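Local structure of putative SAM-dependent O-methyltranferase (Podospora anserina, 4YMH) at residues Y84-E98 with Y114-A127. The protein probably transfers methyl groups from S-adenosylmethionine to hydroxyl groups of a substrate, as a member of the cation-dependent O-methyltransferase family. Numbering follows the deposited sequence.
Sequences YEGTRDTKAEIVTLE and YGVGDRVKLIEGPA. With SAH (S-adenosyl-L-homocysteine), chain E.
With CG wedged between its backbone N and carbonyl carbon (chi1 68°) and the chain extended beyond, R119 slides its guanidinium over the ring of Y84, whose CG lies anti to the backbone N (chi1 178°). This sits at the N-terminal ends of the strands of a parallel beta-alpha-beta unit of the Rossmann-like methyltransferase fold, in which helix 101-114 connects strand 93-98 to the sheet-edge strand 120-124. The two planes are only 17° apart, NH2 lying toward the ring's rim, while V116 CG1 sits over the opposite face, 3.9 Å from the centroid. Three acceptors rim the guanidinium in its plane: NH2 bonds Y84 O, and NH1 reaches both T87 OG1 (2.8 Å) and A92 O (2.9 Å). A leucine in place of R119 would probably leave T87 OG1 and A92 O without this donor, strip the guanidinium from Y84 and let the loop between helix 78-86 and strand 93-98 shift.

Alongside, Y114 OH donates to the anti lone pair of E85 OE2 at 2.7 Å, and R88 grips the same carboxylate with NE and NH2 from above its plane. Backbone bonds run up the strands from I94 N to R119 O through G125 N to E98 O. At their C-terminal ends the strands meet SAH, the demethylated cofactor: E98 takes both ribose hydroxyls, one on each carboxylate oxygen, and A127 N donates to adenine N1 at 3.0 Å.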
# COMPACT_ATOMS: atom_id res chain seq x y z
N TYR A 84 5.17 -15.98 -8.46
CA TYR A 84 6.09 -17.11 -8.51
C TYR A 84 7.45 -16.72 -7.91
O TYR A 84 7.99 -17.41 -7.03
CB TYR A 84 6.24 -17.61 -9.96
CG TYR A 84 7.21 -18.76 -10.14
CD1 TYR A 84 6.82 -20.08 -9.91
CD2 TYR A 84 8.52 -18.53 -10.55
CE1 TYR A 84 7.71 -21.13 -10.07
CE2 TYR A 84 9.42 -19.59 -10.70
CZ TYR A 84 9.01 -20.88 -10.47
OH TYR A 84 9.89 -21.93 -10.63
N GLU A 85 7.99 -15.59 -8.36
CA GLU A 85 9.28 -15.13 -7.84
C GLU A 85 9.20 -14.84 -6.34
O GLU A 85 10.15 -15.11 -5.59
CB GLU A 85 9.75 -13.87 -8.59
CG GLU A 85 10.27 -14.10 -10.01
CD GLU A 85 11.62 -14.81 -10.08
OE1 GLU A 85 12.23 -15.07 -9.01
OE2 GLU A 85 12.07 -15.10 -11.20
N GLY A 86 8.07 -14.30 -5.91
CA GLY A 86 7.91 -13.93 -4.52
C GLY A 86 7.68 -15.10 -3.58
O GLY A 86 7.70 -14.93 -2.36
N THR A 87 7.43 -16.28 -4.15
CA THR A 87 7.19 -17.46 -3.32
C THR A 87 8.14 -18.64 -3.61
O THR A 87 7.78 -19.80 -3.36
CB THR A 87 5.75 -17.94 -3.49
OG1 THR A 87 5.48 -18.17 -4.88
CG2 THR A 87 4.77 -16.91 -2.93
N ARG A 88 9.33 -18.35 -4.10
CA ARG A 88 10.31 -19.40 -4.40
C ARG A 88 10.68 -20.22 -3.17
O ARG A 88 10.92 -21.42 -3.28
CB ARG A 88 11.58 -18.80 -5.01
CG ARG A 88 11.48 -18.48 -6.47
CD ARG A 88 12.80 -17.98 -7.02
NE ARG A 88 12.68 -17.60 -8.42
CZ ARG A 88 12.86 -18.42 -9.44
NH1 ARG A 88 13.20 -19.69 -9.23
NH2 ARG A 88 12.71 -17.98 -10.68
N ASP A 89 10.75 -19.58 -2.01
CA ASP A 89 11.22 -20.26 -0.80
C ASP A 89 10.22 -21.26 -0.24
O ASP A 89 10.61 -22.27 0.34
CB ASP A 89 11.59 -19.23 0.27
CG ASP A 89 12.95 -18.60 0.04
OD1 ASP A 89 13.73 -19.14 -0.78
OD2 ASP A 89 13.27 -17.58 0.70
N THR A 90 8.94 -20.99 -0.43
CA THR A 90 7.89 -21.84 0.12
C THR A 90 7.23 -22.75 -0.92
O THR A 90 6.45 -23.65 -0.57
CB THR A 90 6.79 -21.01 0.75
OG1 THR A 90 6.06 -20.35 -0.30
CG2 THR A 90 7.39 -19.97 1.67
N LYS A 91 7.50 -22.48 -2.20
CA LYS A 91 6.86 -23.19 -3.30
C LYS A 91 5.33 -23.14 -3.17
O LYS A 91 4.65 -24.15 -3.30
CB LYS A 91 7.35 -24.64 -3.37
CG LYS A 91 8.87 -24.80 -3.34
CD LYS A 91 9.55 -24.18 -4.57
CE LYS A 91 11.07 -24.29 -4.48
NZ LYS A 91 11.61 -25.48 -5.20
N ALA A 92 4.81 -21.95 -2.87
CA ALA A 92 3.36 -21.71 -2.87
C ALA A 92 2.73 -22.13 -4.20
O ALA A 92 3.31 -21.94 -5.27
CB ALA A 92 3.06 -20.23 -2.60
N GLU A 93 1.53 -22.70 -4.11
CA GLU A 93 0.72 -22.95 -5.29
C GLU A 93 0.15 -21.64 -5.79
O GLU A 93 -0.33 -20.80 -5.02
CB GLU A 93 -0.42 -23.94 -4.99
CG GLU A 93 -1.24 -24.31 -6.24
CD GLU A 93 -2.45 -25.21 -5.95
OE1 GLU A 93 -2.83 -25.36 -4.77
OE2 GLU A 93 -3.02 -25.77 -6.92
N ILE A 94 0.21 -21.46 -7.09
CA ILE A 94 -0.33 -20.26 -7.73
C ILE A 94 -1.35 -20.70 -8.76
O ILE A 94 -1.02 -21.44 -9.68
CB ILE A 94 0.78 -19.44 -8.37
CG1 ILE A 94 1.75 -18.99 -7.27
CG2 ILE A 94 0.21 -18.23 -9.09
CD1 ILE A 94 3.09 -18.67 -7.78
N VAL A 95 -2.59 -20.28 -8.57
CA VAL A 95 -3.66 -20.61 -9.49
C VAL A 95 -4.02 -19.33 -10.23
O VAL A 95 -4.23 -18.29 -9.62
CB VAL A 95 -4.91 -21.16 -8.76
CG1 VAL A 95 -6.08 -21.35 -9.73
CG2 VAL A 95 -4.57 -22.46 -8.04
N THR A 96 -4.04 -19.38 -11.55
CA THR A 96 -4.38 -18.18 -12.28
C THR A 96 -5.45 -18.49 -13.31
O THR A 96 -5.41 -19.52 -13.98
CB THR A 96 -3.12 -17.54 -12.92
OG1 THR A 96 -3.50 -16.38 -13.67
CG2 THR A 96 -2.37 -18.52 -13.81
N LEU A 97 -6.46 -17.61 -13.38
CA LEU A 97 -7.63 -17.85 -14.22
C LEU A 97 -7.61 -16.97 -15.46
O LEU A 97 -7.36 -15.77 -15.36
CB LEU A 97 -8.92 -17.59 -13.44
CG LEU A 97 -9.10 -18.33 -12.11
CD1 LEU A 97 -10.46 -18.01 -11.54
CD2 LEU A 97 -8.93 -19.83 -12.32
N GLU A 98 -7.91 -17.54 -16.63
CA GLU A 98 -7.87 -16.74 -17.86
C GLU A 98 -8.86 -17.26 -18.89
O GLU A 98 -9.01 -18.48 -19.03
CB GLU A 98 -6.45 -16.72 -18.43
CG GLU A 98 -6.33 -16.06 -19.80
CD GLU A 98 -6.71 -14.58 -19.80
OE1 GLU A 98 -6.21 -13.83 -18.92
OE2 GLU A 98 -7.51 -14.16 -20.67
N TYR A 114 10.03 -19.95 -18.81
CA TYR A 114 10.51 -19.48 -17.51
C TYR A 114 10.96 -20.63 -16.63
O TYR A 114 11.73 -20.45 -15.69
CB TYR A 114 9.40 -18.70 -16.80
CG TYR A 114 9.88 -17.56 -15.94
CD1 TYR A 114 10.18 -17.75 -14.59
CD2 TYR A 114 10.02 -16.29 -16.47
CE1 TYR A 114 10.62 -16.70 -13.81
CE2 TYR A 114 10.44 -15.22 -15.69
CZ TYR A 114 10.74 -15.43 -14.36
OH TYR A 114 11.16 -14.37 -13.59
N GLY A 115 10.47 -21.83 -16.95
CA GLY A 115 10.80 -23.02 -16.19
C GLY A 115 10.09 -23.08 -14.85
O GLY A 115 10.68 -23.50 -13.86
N VAL A 116 8.83 -22.68 -14.80
CA VAL A 116 8.06 -22.81 -13.57
C VAL A 116 7.78 -24.29 -13.31
O VAL A 116 7.81 -25.10 -14.23
CB VAL A 116 6.73 -22.01 -13.62
CG1 VAL A 116 7.01 -20.56 -13.96
CG2 VAL A 116 5.78 -22.62 -14.64
N GLY A 117 7.52 -24.64 -12.06
CA GLY A 117 7.25 -26.02 -11.74
C GLY A 117 5.79 -26.35 -11.95
O GLY A 117 5.07 -25.64 -12.65
N ASP A 118 5.31 -27.38 -11.30
CA ASP A 118 3.91 -27.74 -11.34
C ASP A 118 3.11 -26.78 -10.51
O ASP A 118 1.92 -26.72 -10.62
CB ASP A 118 3.72 -29.14 -10.75
CG ASP A 118 3.96 -30.24 -11.76
OD1 ASP A 118 3.22 -31.23 -11.73
OD2 ASP A 118 4.87 -30.13 -12.59
N ARG A 119 3.77 -26.04 -9.64
CA ARG A 119 3.03 -25.16 -8.71
C ARG A 119 2.29 -23.98 -9.33
O ARG A 119 1.47 -23.35 -8.65
CB ARG A 119 3.97 -24.65 -7.61
CG ARG A 119 5.07 -23.67 -8.01
CD ARG A 119 5.98 -23.43 -6.78
NE ARG A 119 7.04 -22.44 -6.99
CZ ARG A 119 6.93 -21.15 -6.68
NH1 ARG A 119 5.82 -20.68 -6.14
NH2 ARG A 119 7.94 -20.32 -6.90
N VAL A 120 2.57 -23.65 -10.59
CA VAL A 120 1.79 -22.64 -11.31
C VAL A 120 0.75 -23.33 -12.18
O VAL A 120 1.10 -24.13 -13.02
CB VAL A 120 2.67 -21.74 -12.18
CG1 VAL A 120 1.81 -20.78 -12.98
CG2 VAL A 120 3.67 -20.98 -11.31
N LYS A 121 -0.51 -23.02 -11.96
CA LYS A 121 -1.61 -23.74 -12.59
C LYS A 121 -2.53 -22.75 -13.29
O LYS A 121 -3.18 -21.94 -12.64
CB LYS A 121 -2.37 -24.54 -11.53
CG LYS A 121 -3.46 -25.45 -12.08
CD LYS A 121 -4.17 -26.17 -10.94
CE LYS A 121 -5.21 -27.16 -11.45
NZ LYS A 121 -5.87 -27.88 -10.33
N LEU A 122 -2.56 -22.80 -14.62
CA LEU A 122 -3.45 -21.94 -15.39
C LEU A 122 -4.75 -22.66 -15.70
O LEU A 122 -4.75 -23.76 -16.25
CB LEU A 122 -2.79 -21.47 -16.68
CG LEU A 122 -3.63 -20.62 -17.63
CD1 LEU A 122 -4.12 -19.36 -16.95
CD2 LEU A 122 -2.82 -20.27 -18.87
N ILE A 123 -5.86 -22.04 -15.32
CA ILE A 123 -7.17 -22.61 -15.56
C ILE A 123 -7.92 -21.76 -16.58
O ILE A 123 -8.13 -20.55 -16.39
CB ILE A 123 -7.98 -22.73 -14.25
CG1 ILE A 123 -7.21 -23.64 -13.27
CG2 ILE A 123 -9.38 -23.27 -14.52
CD1 ILE A 123 -7.90 -23.84 -11.95
N GLU A 124 -8.32 -22.41 -17.65
CA GLU A 124 -8.92 -21.73 -18.75
C GLU A 124 -10.43 -21.68 -18.62
O GLU A 124 -11.05 -22.59 -18.15
CB GLU A 124 -8.50 -22.41 -20.02
CG GLU A 124 -8.63 -23.91 -19.94
CD GLU A 124 -7.47 -24.64 -19.26
OE1 GLU A 124 -6.47 -24.89 -19.96
OE2 GLU A 124 -7.60 -25.05 -18.08
N GLY A 125 -11.01 -20.58 -19.06
CA GLY A 125 -12.45 -20.45 -19.11
C GLY A 125 -12.91 -19.19 -18.43
O GLY A 125 -12.13 -18.55 -17.71
N PRO A 126 -14.19 -18.83 -18.64
CA PRO A 126 -14.77 -17.65 -17.98
C PRO A 126 -14.59 -17.77 -16.48
O PRO A 126 -15.08 -18.75 -15.92
CB PRO A 126 -16.26 -17.72 -18.36
CG PRO A 126 -16.34 -18.69 -19.51
CD PRO A 126 -15.20 -19.65 -19.32
N ALA A 127 -13.91 -16.81 -15.86
CA ALA A 127 -13.60 -16.89 -14.43
C ALA A 127 -14.86 -16.95 -13.57
O ALA A 127 -14.82 -17.52 -12.47
CB ALA A 127 -12.75 -15.72 -14.01
N SAH E . -2.74 -9.61 -14.40
CA SAH E . -2.09 -9.25 -15.63
CB SAH E . -3.01 -8.45 -16.54
CG SAH E . -4.47 -8.89 -16.61
SD SAH E . -5.34 -7.98 -17.84
C SAH E . -0.85 -8.43 -15.36
O SAH E . 0.01 -8.36 -16.21
OXT SAH E . -0.75 -7.84 -14.30
C5' SAH E . -6.89 -8.75 -17.64
C4' SAH E . -6.97 -10.17 -18.19
O4' SAH E . -8.20 -10.75 -17.80
C3' SAH E . -6.95 -10.22 -19.70
O3' SAH E . -5.95 -11.09 -20.16
C2' SAH E . -8.31 -10.74 -20.08
O2' SAH E . -8.32 -11.49 -21.25
C1' SAH E . -8.75 -11.51 -18.85
N9 SAH E . -10.20 -11.60 -18.70
C8 SAH E . -11.11 -10.68 -18.98
N7 SAH E . -12.33 -11.11 -18.70
C5 SAH E . -12.21 -12.33 -18.22
C6 SAH E . -13.11 -13.36 -17.71
N6 SAH E . -14.40 -13.11 -17.69
N1 SAH E . -12.61 -14.51 -17.28
C2 SAH E . -11.29 -14.71 -17.30
N3 SAH E . -10.41 -13.83 -17.74
C4 SAH E . -10.81 -12.64 -18.20
O HOH W 1 12.30 -20.79 -12.76
O HOH W 2 8.84 -24.22 -9.77